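Local coordinates for glucose import ATP-binding protein GlcV (Sulfolobus solfataricus, PDB 1OXV) that hydrolyses ATP to power glucose uptake, serving as the energy-coupling subunit of the GlcSTUV ABC transporter, at residues 161-166 and 193-198; 89-94 and 148-153; 35-40 and 199-204; 208-213 and 220-225. All coordinates share one frame; numbering follows the deposited sequence. Where two conformers were deposited one is given.

Contact 1: 161-166 and 193-198. With ANP (phosphoaminophosphonic acid-adenylate ester), chain T.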
# COMPACT_ATOMS: atom_id res chain seq x y z
N LEU A 161 -0.84 17.43 8.53
CA LEU A 161 -0.46 16.10 8.11
C LEU A 161 -1.24 15.05 8.88
O LEU A 161 -1.35 15.12 10.10
CB LEU A 161 1.03 15.91 8.39
CG LEU A 161 1.64 14.52 8.26
CD1 LEU A 161 1.44 13.95 6.87
CD2 LEU A 161 3.13 14.58 8.59
N LEU A 162 -1.75 14.06 8.17
CA LEU A 162 -2.47 12.95 8.77
C LEU A 162 -1.74 11.63 8.45
O LEU A 162 -1.43 11.35 7.29
CB LEU A 162 -3.92 12.94 8.26
CG LEU A 162 -4.78 11.78 8.75
CD1 LEU A 162 -4.93 11.80 10.24
CD2 LEU A 162 -6.16 11.85 8.10
N LEU A 163 -1.41 10.87 9.48
CA LEU A 163 -0.70 9.62 9.34
C LEU A 163 -1.60 8.44 9.72
O LEU A 163 -2.10 8.36 10.84
CB LEU A 163 0.54 9.60 10.25
CG LEU A 163 1.48 10.79 10.11
CD1 LEU A 163 2.58 10.74 11.16
CD2 LEU A 163 2.08 10.88 8.71
N LEU A 164 -1.76 7.51 8.78
CA LEU A 164 -2.57 6.34 8.99
C LEU A 164 -1.73 5.07 8.85
O LEU A 164 -1.28 4.72 7.76
CB LEU A 164 -3.75 6.29 8.02
CG LEU A 164 -4.62 7.54 7.95
CD1 LEU A 164 -5.81 7.32 7.04
CD2 LEU A 164 -5.11 7.93 9.32
N ASP A 165 -1.55 4.37 9.95
CA ASP A 165 -0.77 3.13 9.93
C ASP A 165 -1.72 1.93 9.94
O ASP A 165 -2.28 1.56 10.97
CB ASP A 165 0.22 3.07 11.10
CG ASP A 165 1.26 1.97 10.94
OD1 ASP A 165 1.18 1.20 9.95
OD2 ASP A 165 2.22 1.81 11.74
N GLU A 166 -1.89 1.33 8.77
CA GLU A 166 -2.74 0.17 8.59
C GLU A 166 -4.09 0.37 9.26
O GLU A 166 -4.45 -0.36 10.17
CB GLU A 166 -2.07 -1.08 9.15
CG GLU A 166 -0.68 -1.33 8.59
CD GLU A 166 -0.33 -2.81 8.53
OE1 GLU A 166 -1.23 -3.61 8.22
OE2 GLU A 166 0.84 -3.17 8.79
N THR A 193 -1.80 16.84 4.05
CA THR A 193 -0.90 15.87 3.47
C THR A 193 -1.28 14.57 4.13
O THR A 193 -1.53 14.54 5.33
CB THR A 193 0.52 16.27 3.81
OG1 THR A 193 0.81 17.50 3.15
CG2 THR A 193 1.53 15.27 3.27
N LEU A 194 -1.32 13.48 3.37
CA LEU A 194 -1.76 12.19 3.90
C LEU A 194 -0.75 11.08 3.61
O LEU A 194 -0.34 10.85 2.48
CB LEU A 194 -3.15 11.84 3.32
CG LEU A 194 -3.70 10.45 3.61
CD1 LEU A 194 -4.13 10.28 5.05
CD2 LEU A 194 -4.88 10.12 2.68
N LEU A 195 -0.34 10.40 4.67
CA LEU A 195 0.55 9.27 4.53
C LEU A 195 -0.20 8.04 5.04
O LEU A 195 -0.64 8.00 6.19
CB LEU A 195 1.81 9.50 5.33
CG LEU A 195 3.12 8.95 4.77
CD1 LEU A 195 4.31 9.47 5.60
CD2 LEU A 195 3.10 7.44 4.70
N VAL A 196 -0.38 7.04 4.18
CA VAL A 196 -0.96 5.80 4.70
C VAL A 196 -0.06 4.60 4.39
O VAL A 196 0.53 4.49 3.33
CB VAL A 196 -2.32 5.61 4.04
CG1 VAL A 196 -2.31 6.19 2.63
CG2 VAL A 196 -2.67 4.14 3.98
N VAL A 197 0.04 3.75 5.40
CA VAL A 197 0.88 2.58 5.31
C VAL A 197 0.02 1.34 5.32
O VAL A 197 -1.04 1.30 5.95
CB VAL A 197 1.90 2.49 6.47
CG1 VAL A 197 3.08 3.36 6.18
CG2 VAL A 197 1.27 2.88 7.78
N SER A 198 0.48 0.33 4.60
CA SER A 198 -0.22 -0.93 4.55
C SER A 198 0.59 -2.02 3.88
O SER A 198 1.50 -1.75 3.10
CB SER A 198 -1.52 -0.78 3.77
OG SER A 198 -2.10 -2.05 3.59
PG ANP T . 4.19 -4.81 10.01
O1G ANP T . 3.77 -4.71 8.58
O2G ANP T . 4.01 -6.18 10.59
O3G ANP T . 3.39 -3.86 10.81
PB ANP T . 6.49 -2.98 9.81
O1B ANP T . 6.67 -2.83 8.36
O2B ANP T . 5.62 -1.91 10.37
N3B ANP T . 5.82 -4.48 10.12
PA ANP T . 8.43 -2.29 11.71
O1A ANP T . 8.81 -0.92 11.29
O2A ANP T . 7.53 -2.25 12.87
O3A ANP T . 7.90 -3.06 10.47
O5' ANP T . 9.71 -2.96 12.18
C5' ANP T . 10.81 -2.94 11.30
C4' ANP T . 11.98 -3.78 11.82
O4' ANP T . 12.52 -3.15 12.97
C3' ANP T . 11.61 -5.17 12.32
O3' ANP T . 12.73 -6.03 12.18
C2' ANP T . 11.31 -4.96 13.79
O2' ANP T . 11.52 -6.11 14.59
C1' ANP T . 12.32 -3.90 14.16
N9 ANP T . 11.88 -3.01 15.23
C8 ANP T . 10.90 -2.07 15.16
N7 ANP T . 10.81 -1.41 16.35
C5 ANP T . 11.74 -1.93 17.17
C6 ANP T . 12.19 -1.71 18.56
N6 ANP T . 11.59 -0.73 19.35
N1 ANP T . 13.19 -2.46 19.02
C2 ANP T . 13.80 -3.40 18.28
N3 ANP T . 13.43 -3.67 17.01
C4 ANP T . 12.44 -2.97 16.43
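L162 and L194 lie side by side and point the same way on two neighbouring parallel strands, 161-165 and 193-198, whose axes run 4.8 Å apart at 6° to each other. Four nearly straight backbone bonds keep the strands in step: L162 N to T193 O, L195 N to L162 O, L164 N to L195 O and V197 N to L164 O. The fifth, E166 N to V197 O, bends to 142° as E166 leaves the strand.

L164 can be traced outward. Its CB is 4.0 Å from L195 O. With CG anti to the carbonyl carbon (chi1 -52°), the branch passes L194, and CG comes within 4.0 Å of L194 CD1. The terminal CD1 meets the same L194 methyl at 3.9 Å. That methyl is shared, since L162 CD2 also reaches L194 CD1 at 4.0 Å. On the other face, L161 CD1 touches T193 CG2 at 3.8 Å.

Beyond the leucines, D165 OD2 is hydrogen-bonded to T45 OG1, and E166 OE2 lies 3.3 Å from O3G of the nucleotide analogue. Four leucines leading into D165 and E166 form the Walker B motif of an ABC ATPase, on the first strand of a beta-alpha-beta unit whose crossover carries helix 174-190.

Contact 2: 89-94 and 148-153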
# COMPACT_ATOMS: atom_id res chain seq x y z
N GLN A 89 -1.59 1.72 14.03
CA GLN A 89 -2.00 0.35 13.78
C GLN A 89 -2.81 -0.21 14.94
O GLN A 89 -3.78 -0.93 14.73
CB GLN A 89 -0.78 -0.53 13.49
CG GLN A 89 -0.89 -1.29 12.16
CD GLN A 89 -0.58 -2.77 12.30
OE1 GLN A 89 0.40 -3.26 11.73
NE2 GLN A 89 -1.42 -3.48 13.03
N THR A 90 -2.42 0.12 16.17
CA THR A 90 -3.13 -0.39 17.34
C THR A 90 -3.83 0.74 18.06
O THR A 90 -3.75 0.85 19.29
CB THR A 90 -2.17 -1.12 18.30
OG1 THR A 90 -1.03 -0.31 18.57
CG2 THR A 90 -1.60 -2.38 17.67
N TRP A 91 -4.50 1.58 17.30
CA TRP A 91 -5.24 2.68 17.88
C TRP A 91 -6.31 2.10 18.77
O TRP A 91 -6.82 1.01 18.53
CB TRP A 91 -5.89 3.54 16.79
CG TRP A 91 -6.95 2.82 15.99
CD1 TRP A 91 -6.75 2.02 14.90
CD2 TRP A 91 -8.36 2.84 16.22
NE1 TRP A 91 -7.95 1.54 14.43
CE2 TRP A 91 -8.96 2.03 15.22
CE3 TRP A 91 -9.19 3.45 17.16
CZ2 TRP A 91 -10.33 1.83 15.15
CZ3 TRP A 91 -10.56 3.26 17.07
CH2 TRP A 91 -11.12 2.45 16.08
N ALA A 92 -6.65 2.83 19.82
CA ALA A 92 -7.72 2.41 20.69
C ALA A 92 -8.43 3.65 21.20
O ALA A 92 -7.80 4.66 21.51
CB ALA A 92 -7.18 1.60 21.85
N LEU A 93 -9.76 3.58 21.24
CA LEU A 93 -10.54 4.64 21.83
C LEU A 93 -10.55 4.31 23.31
O LEU A 93 -10.47 3.15 23.67
CB LEU A 93 -11.97 4.64 21.30
CG LEU A 93 -12.17 5.19 19.89
CD1 LEU A 93 -13.66 5.26 19.56
CD2 LEU A 93 -11.54 6.56 19.74
N TYR A 94 -10.62 5.32 24.17
CA TYR A 94 -10.74 5.08 25.60
C TYR A 94 -12.17 4.60 25.84
O TYR A 94 -13.11 5.35 25.61
CB TYR A 94 -10.46 6.35 26.40
CG TYR A 94 -9.00 6.70 26.49
CD1 TYR A 94 -8.38 7.45 25.50
CD2 TYR A 94 -8.24 6.29 27.58
CE1 TYR A 94 -7.03 7.77 25.59
CE2 TYR A 94 -6.90 6.62 27.69
CZ TYR A 94 -6.30 7.35 26.69
OH TYR A 94 -4.96 7.66 26.82
N ARG A 148 -14.71 6.87 12.78
CA ARG A 148 -14.93 8.30 12.64
C ARG A 148 -14.48 9.06 13.88
O ARG A 148 -13.88 10.12 13.76
CB ARG A 148 -16.39 8.60 12.34
CG ARG A 148 -16.79 8.33 10.90
CD ARG A 148 -18.28 8.44 10.64
NE ARG A 148 -18.62 7.98 9.31
CZ ARG A 148 -18.76 8.78 8.27
NH1 ARG A 148 -18.58 10.08 8.42
NH2 ARG A 148 -19.06 8.27 7.09
N VAL A 149 -14.78 8.53 15.06
CA VAL A 149 -14.32 9.16 16.29
C VAL A 149 -12.80 9.17 16.36
O VAL A 149 -12.22 10.17 16.76
CB VAL A 149 -14.87 8.44 17.53
CG1 VAL A 149 -14.22 9.00 18.76
CG2 VAL A 149 -16.36 8.62 17.60
N ALA A 150 -12.15 8.08 15.95
CA ALA A 150 -10.69 8.06 15.96
C ALA A 150 -10.13 9.13 15.02
O ALA A 150 -9.13 9.77 15.34
CB ALA A 150 -10.17 6.68 15.57
N LEU A 151 -10.77 9.32 13.87
CA LEU A 151 -10.31 10.30 12.89
C LEU A 151 -10.49 11.71 13.44
O LEU A 151 -9.60 12.56 13.34
CB LEU A 151 -11.09 10.15 11.58
CG LEU A 151 -10.34 9.60 10.37
CD1 LEU A 151 -11.32 9.46 9.21
CD2 LEU A 151 -9.12 10.46 9.98
N ALA A 152 -11.68 11.97 13.99
CA ALA A 152 -11.97 13.26 14.61
C ALA A 152 -10.94 13.59 15.68
O ALA A 152 -10.45 14.71 15.75
CB ALA A 152 -13.37 13.29 15.17
N ARG A 153 -10.60 12.60 16.49
CA ARG A 153 -9.58 12.78 17.50
C ARG A 153 -8.23 13.21 16.89
O ARG A 153 -7.52 14.06 17.43
CB ARG A 153 -9.41 11.51 18.32
CG ARG A 153 -8.35 11.61 19.40
CD ARG A 153 -8.13 10.30 20.17
NE ARG A 153 -7.68 9.23 19.28
CZ ARG A 153 -7.59 7.96 19.63
NH1 ARG A 153 -7.92 7.58 20.85
NH2 ARG A 153 -7.17 7.06 18.75
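The A150 methyl sits over one face of the W91 indole, 4.1 Å from the centroid of the six-membered ring and 29° off its normal. It is displaced toward the ring's rim, with A150 CB nearest to W91 CE3 at 3.7 Å. Having only a methyl at this position, the helix lets the broad ring come close.

At the preceding helix residue the shapes reverse, and V149 supplies the bump. V149 CG1 fits into the fork of L93, 3.8 Å from L93 CD2 and 3.9 Å from L93 CD1. The same L93 CD2 then overhangs the R153 guanidinium, 3.9 Å above its plane and off-centre, while the two side chains run past each other in opposite directions. R153 starts out extended and bends at chi3 (61°), which brings its flat end under L93 and up to the loop backbone. There R153 NH1 donates to A92 O at 3.0 Å and 175°, with the acceptor in the guanidinium plane. One face of this group is thus packed by a methyl while its edge is used for the bond.

Segment 89-94 follows strand 84-87 and begins at Q89, as expected of the Q-loop in ABC ATPases. Helix 143-155 receives this loop through A150, V149 and R153, while V149 also packs on A99 and I103 of helix 99-104, and R148 touches L182 of helix 174-190.

Contact 3: 35-40 and 199-204. With ANP (phosphoaminophosphonic acid-adenylate ester), chain T.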
# COMPACT_ATOMS: atom_id res chain seq x y z
N GLY A 35 1.19 6.75 -0.33
CA GLY A 35 1.11 5.45 0.30
C GLY A 35 2.45 4.74 0.42
O GLY A 35 3.33 4.94 -0.39
N ILE A 36 2.59 3.94 1.46
CA ILE A 36 3.75 3.08 1.63
C ILE A 36 3.27 1.63 1.71
O ILE A 36 2.43 1.30 2.53
CB ILE A 36 4.54 3.42 2.87
CG1 ILE A 36 5.16 4.81 2.75
CG2 ILE A 36 5.64 2.39 3.08
CD1 ILE A 36 6.49 4.82 2.05
N LEU A 37 3.82 0.79 0.84
CA LEU A 37 3.49 -0.62 0.78
C LEU A 37 4.75 -1.45 1.03
O LEU A 37 5.83 -1.12 0.60
CB LEU A 37 2.93 -0.91 -0.60
CG LEU A 37 2.57 -2.34 -1.00
CD1 LEU A 37 1.31 -2.78 -0.29
CD2 LEU A 37 2.35 -2.37 -2.49
N GLY A 38 4.61 -2.55 1.75
CA GLY A 38 5.74 -3.40 2.04
C GLY A 38 5.33 -4.52 2.95
O GLY A 38 4.37 -4.41 3.69
N PRO A 39 6.08 -5.61 2.89
CA PRO A 39 5.80 -6.80 3.71
C PRO A 39 5.95 -6.53 5.20
O PRO A 39 6.55 -5.53 5.62
CB PRO A 39 6.90 -7.78 3.28
CG PRO A 39 7.45 -7.26 2.02
CD PRO A 39 7.26 -5.79 2.03
N SER A 40 5.41 -7.42 6.01
CA SER A 40 5.57 -7.31 7.45
C SER A 40 7.07 -7.21 7.74
O SER A 40 7.87 -7.96 7.17
CB SER A 40 4.97 -8.52 8.15
OG SER A 40 5.17 -8.44 9.55
N HIS A 199 0.25 -3.25 4.21
CA HIS A 199 0.80 -4.41 3.52
C HIS A 199 -0.28 -4.87 2.54
O HIS A 199 -0.19 -5.95 1.98
CB HIS A 199 1.14 -5.53 4.50
CG HIS A 199 -0.02 -5.96 5.35
ND1 HIS A 199 -0.03 -5.82 6.72
CD2 HIS A 199 -1.21 -6.51 5.01
CE1 HIS A 199 -1.18 -6.28 7.19
NE2 HIS A 199 -1.91 -6.70 6.18
N ASP A 200 -1.30 -4.03 2.34
CA ASP A 200 -2.41 -4.35 1.44
C ASP A 200 -2.53 -3.38 0.26
O ASP A 200 -2.82 -2.21 0.46
CB ASP A 200 -3.72 -4.33 2.21
CG ASP A 200 -4.91 -4.65 1.32
OD1 ASP A 200 -4.72 -5.45 0.39
OD2 ASP A 200 -6.03 -4.13 1.46
N PRO A 201 -2.32 -3.88 -0.95
CA PRO A 201 -2.35 -3.05 -2.18
C PRO A 201 -3.69 -2.39 -2.52
O PRO A 201 -3.70 -1.34 -3.17
CB PRO A 201 -1.96 -4.05 -3.27
CG PRO A 201 -2.35 -5.37 -2.71
CD PRO A 201 -1.99 -5.28 -1.26
N ALA A 202 -4.80 -2.99 -2.13
CA ALA A 202 -6.10 -2.41 -2.42
C ALA A 202 -6.26 -1.01 -1.82
O ALA A 202 -6.90 -0.14 -2.41
CB ALA A 202 -7.18 -3.32 -1.83
N ASP A 203 -5.70 -0.78 -0.65
CA ASP A 203 -5.78 0.55 -0.06
C ASP A 203 -5.02 1.58 -0.90
O ASP A 203 -5.40 2.75 -0.96
CB ASP A 203 -5.22 0.53 1.35
CG ASP A 203 -6.02 -0.37 2.28
OD1 ASP A 203 -7.26 -0.45 2.12
OD2 ASP A 203 -5.50 -1.04 3.20
N ILE A 204 -3.97 1.13 -1.58
CA ILE A 204 -3.09 2.03 -2.33
C ILE A 204 -3.71 2.52 -3.62
O ILE A 204 -3.59 3.69 -3.95
CB ILE A 204 -1.73 1.34 -2.63
CG1 ILE A 204 -0.84 1.36 -1.39
CG2 ILE A 204 -1.02 2.05 -3.78
CD1 ILE A 204 -1.50 0.77 -0.17
PG ANP T . 4.19 -4.81 10.01
O1G ANP T . 3.77 -4.71 8.58
O2G ANP T . 4.01 -6.18 10.59
O3G ANP T . 3.39 -3.86 10.81
PB ANP T . 6.49 -2.98 9.81
O1B ANP T . 6.67 -2.83 8.36
O2B ANP T . 5.62 -1.91 10.37
N3B ANP T . 5.82 -4.48 10.12
PA ANP T . 8.43 -2.29 11.71
O1A ANP T . 8.81 -0.92 11.29
O2A ANP T . 7.53 -2.25 12.87
O3A ANP T . 7.90 -3.06 10.47
O5' ANP T . 9.71 -2.96 12.18
C5' ANP T . 10.81 -2.94 11.30
C4' ANP T . 11.98 -3.78 11.82
O4' ANP T . 12.52 -3.15 12.97
C3' ANP T . 11.61 -5.17 12.32
O3' ANP T . 12.73 -6.03 12.18
C2' ANP T . 11.31 -4.96 13.79
O2' ANP T . 11.52 -6.11 14.59
C1' ANP T . 12.32 -3.90 14.16
N9 ANP T . 11.88 -3.01 15.23
C8 ANP T . 10.90 -2.07 15.16
N7 ANP T . 10.81 -1.41 16.35
C5 ANP T . 11.74 -1.93 17.17
C6 ANP T . 12.19 -1.71 18.56
N6 ANP T . 11.59 -0.73 19.35
N1 ANP T . 13.19 -2.46 19.02
C2 ANP T . 13.80 -3.40 18.28
N3 ANP T . 13.43 -3.67 17.01
C4 ANP T . 12.44 -2.97 16.43
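L37 presses its CD1 methyl against bare backbone, and no hydrogen bond joins the two segments anywhere. L37 CD1 is 3.9 Å from H199 C, and D200 N and P201 N are equally close, so the methyl lies along the chain just where it turns into helix 201-207. The nearest side-chain atom of the proline, P201 CD, is 4.3 Å from L37 CD1. The leucine gets there because its CG is trans to the backbone nitrogen (chi1 176°), which carries the branch across to the other segment. Nearer its root, L37 CB is only loosely approached by I204 CG1, at 4.5 Å.

G38 supplies the second point of contact. Its carbonyl oxygen faces carbon, with G38 O 3.5 Å from H199 CB and a CA-H...O approach from H199 CA that is bent to 132°. This oxygen is not left to carbon alone, since it accepts a hydrogen bond from K44 NZ.

Past that point the segments diverge around the triphosphate end. The H199 side chain leads away from G38 and turns its ring edge toward the gamma-phosphate oxygen O1G, with H199 ND1 4.4 Å from O1G, too far for a direct hydrogen bond. S40 holds the same phosphate group directly: S40 OG donates to O2G at 2.7 Å.

On one side is the start of the P-loop (Walker A), running from strand 33-37 into S40; on the other is a histidine right after strand 193-198, in the place of the H-loop (switch) histidine. Their convergence beside the gamma-phosphate, bonded here by S40 and only faced by H199, is characteristic of the ABC ATPase nucleotide site.

Contact 4: 208-213 and 220-225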
# COMPACT_ATOMS: atom_id res chain seq x y z
N ALA A 208 -3.96 6.33 -2.60
CA ALA A 208 -2.72 7.00 -2.96
C ALA A 208 -2.60 7.54 -4.38
O ALA A 208 -3.02 6.90 -5.33
CB ALA A 208 -1.55 6.07 -2.68
N ASP A 209 -1.98 8.72 -4.51
CA ASP A 209 -1.67 9.28 -5.82
C ASP A 209 -0.23 8.89 -6.22
O ASP A 209 0.11 8.80 -7.40
CB ASP A 209 -1.84 10.79 -5.83
CG ASP A 209 -3.30 11.20 -5.74
OD1 ASP A 209 -4.16 10.46 -6.26
OD2 ASP A 209 -3.67 12.24 -5.17
N ARG A 210 0.60 8.64 -5.21
CA ARG A 210 1.95 8.09 -5.41
C ARG A 210 2.20 7.09 -4.30
O ARG A 210 1.69 7.22 -3.18
CB ARG A 210 3.06 9.14 -5.35
CG ARG A 210 3.45 9.76 -6.67
CD ARG A 210 4.81 10.42 -6.64
NE ARG A 210 4.95 11.34 -5.52
CZ ARG A 210 6.10 11.61 -4.91
NH1 ARG A 210 7.23 11.06 -5.32
NH2 ARG A 210 6.12 12.46 -3.91
N VAL A 211 3.05 6.10 -4.58
CA VAL A 211 3.33 5.05 -3.61
C VAL A 211 4.78 4.71 -3.60
O VAL A 211 5.44 4.75 -4.63
CB VAL A 211 2.55 3.76 -3.93
CG1 VAL A 211 2.83 3.33 -5.35
CG2 VAL A 211 2.94 2.63 -2.98
N GLY A 212 5.26 4.37 -2.41
CA GLY A 212 6.63 3.91 -2.21
C GLY A 212 6.60 2.50 -1.66
O GLY A 212 5.82 2.21 -0.77
N VAL A 213 7.45 1.64 -2.20
CA VAL A 213 7.52 0.26 -1.75
C VAL A 213 8.78 0.04 -0.92
O VAL A 213 9.90 0.33 -1.35
CB VAL A 213 7.49 -0.71 -2.93
CG1 VAL A 213 7.52 -2.13 -2.44
CG2 VAL A 213 6.25 -0.45 -3.78
N VAL A 220 12.57 0.69 -2.39
CA VAL A 220 13.02 0.16 -3.68
C VAL A 220 12.42 0.80 -4.94
O VAL A 220 13.01 0.73 -6.02
CB VAL A 220 12.80 -1.37 -3.75
CG1 VAL A 220 13.72 -2.08 -2.74
CG2 VAL A 220 11.38 -1.71 -3.49
N GLN A 221 11.25 1.41 -4.81
CA GLN A 221 10.63 2.06 -5.96
C GLN A 221 9.58 3.04 -5.46
O GLN A 221 8.89 2.79 -4.46
CB GLN A 221 10.02 1.03 -6.92
CG GLN A 221 9.47 1.66 -8.22
CD GLN A 221 9.06 0.66 -9.29
OE1 GLN A 221 8.64 1.05 -10.39
NE2 GLN A 221 9.19 -0.62 -9.00
N VAL A 222 9.48 4.16 -6.16
CA VAL A 222 8.47 5.17 -5.89
C VAL A 222 7.84 5.55 -7.24
O VAL A 222 8.54 5.67 -8.24
CB VAL A 222 9.07 6.44 -5.27
CG1 VAL A 222 7.98 7.52 -5.07
CG2 VAL A 222 9.77 6.13 -3.96
N GLY A 223 6.53 5.71 -7.26
CA GLY A 223 5.85 6.11 -8.47
C GLY A 223 4.35 6.10 -8.29
O GLY A 223 3.84 5.85 -7.21
N LYS A 224 3.64 6.43 -9.36
CA LYS A 224 2.20 6.34 -9.34
C LYS A 224 1.90 4.84 -9.29
O LYS A 224 2.67 4.05 -9.80
CB LYS A 224 1.60 6.97 -10.60
CG LYS A 224 1.82 8.48 -10.72
CD LYS A 224 1.30 9.02 -12.07
CE LYS A 224 2.29 8.78 -13.20
NZ LYS A 224 3.53 9.62 -13.09
N PRO A 225 0.80 4.46 -8.64
CA PRO A 225 0.43 3.04 -8.53
C PRO A 225 0.48 2.33 -9.88
O PRO A 225 1.01 1.23 -9.96
CB PRO A 225 -1.00 3.10 -8.01
CG PRO A 225 -1.06 4.39 -7.23
CD PRO A 225 -0.15 5.34 -7.95
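V211 and G223 form the hydrogen-bonded pair at the heart of this hairpin, whose strands 210-213 and 220-223 run at 178° to each other. V211 N gives to G223 O at 2.8 Å, and G223 N returns a bond to V211 O at 3.0 Å. Further along, V213 N donates to Q221 O, but V213 O is taken by V220 N through a bond bent to 142°. V220 has a nearly helical psi of -24°, and this offset is consistent with a beta bulge at V220 and Q221.

Weaker CA-H...O contacts fill in between: V222 CA lies 3.3 Å from V211 O, and G212 CA similarly approaches Q221 O. Other carbons also approach oxygen, for P225 sets its ring against the carbonyls that precede the first strand, with P225 CD 3.5 Å from D209 O and P225 CG 3.7 Å from A208 O.

Apolar contacts are sparse. V213 CG1 meets V220 CG2 at 4.0 Å, their side chains crossing at a slant. V211 CG1 lies 4.0 Å from P225 CA.

Among the charged side chains, R210 bends at chi3 and lays NH1 3.6 Å from V222 CG1. Its stronger partners lie outside the hairpin: NE makes a salt bridge with E32, and NH2 bonds to N27 O. K224, at the N-cap position of helix 225-230, rests its aliphatic CG near D209 O.

The cohesion is therefore mainly backbone hydrogen bonding. No salt bridge crosses between the segments, and the arginine's charge instead ties the hairpin to the chain around strand 33-37, beside strand 210-215.

How the contacts relate
From the N terminus, segment 35-40 opens the longest loop, closed by contact 3 only at 199-204. Two shorter loops are nested inside it, one after the other: contact 2 closes 89-94 onto 148-153, and contact 1 then closes 161-166 onto 193-198. Contact 4 follows as a short hairpin after contact 3 has closed, and no loops cross. Contacts 1, 3 and 4 share one mixed sheet, in which strand 33-37 lies between 193-198 and 210-215; probable hydrogen bonds from I36 N to V196 O and from G212 N to G35 O join them. Contact 2 fastens the loop that leaves edge strand 84-87 to helix 143-155; the start of that loop, Q89, adjoins E166 of contact 1.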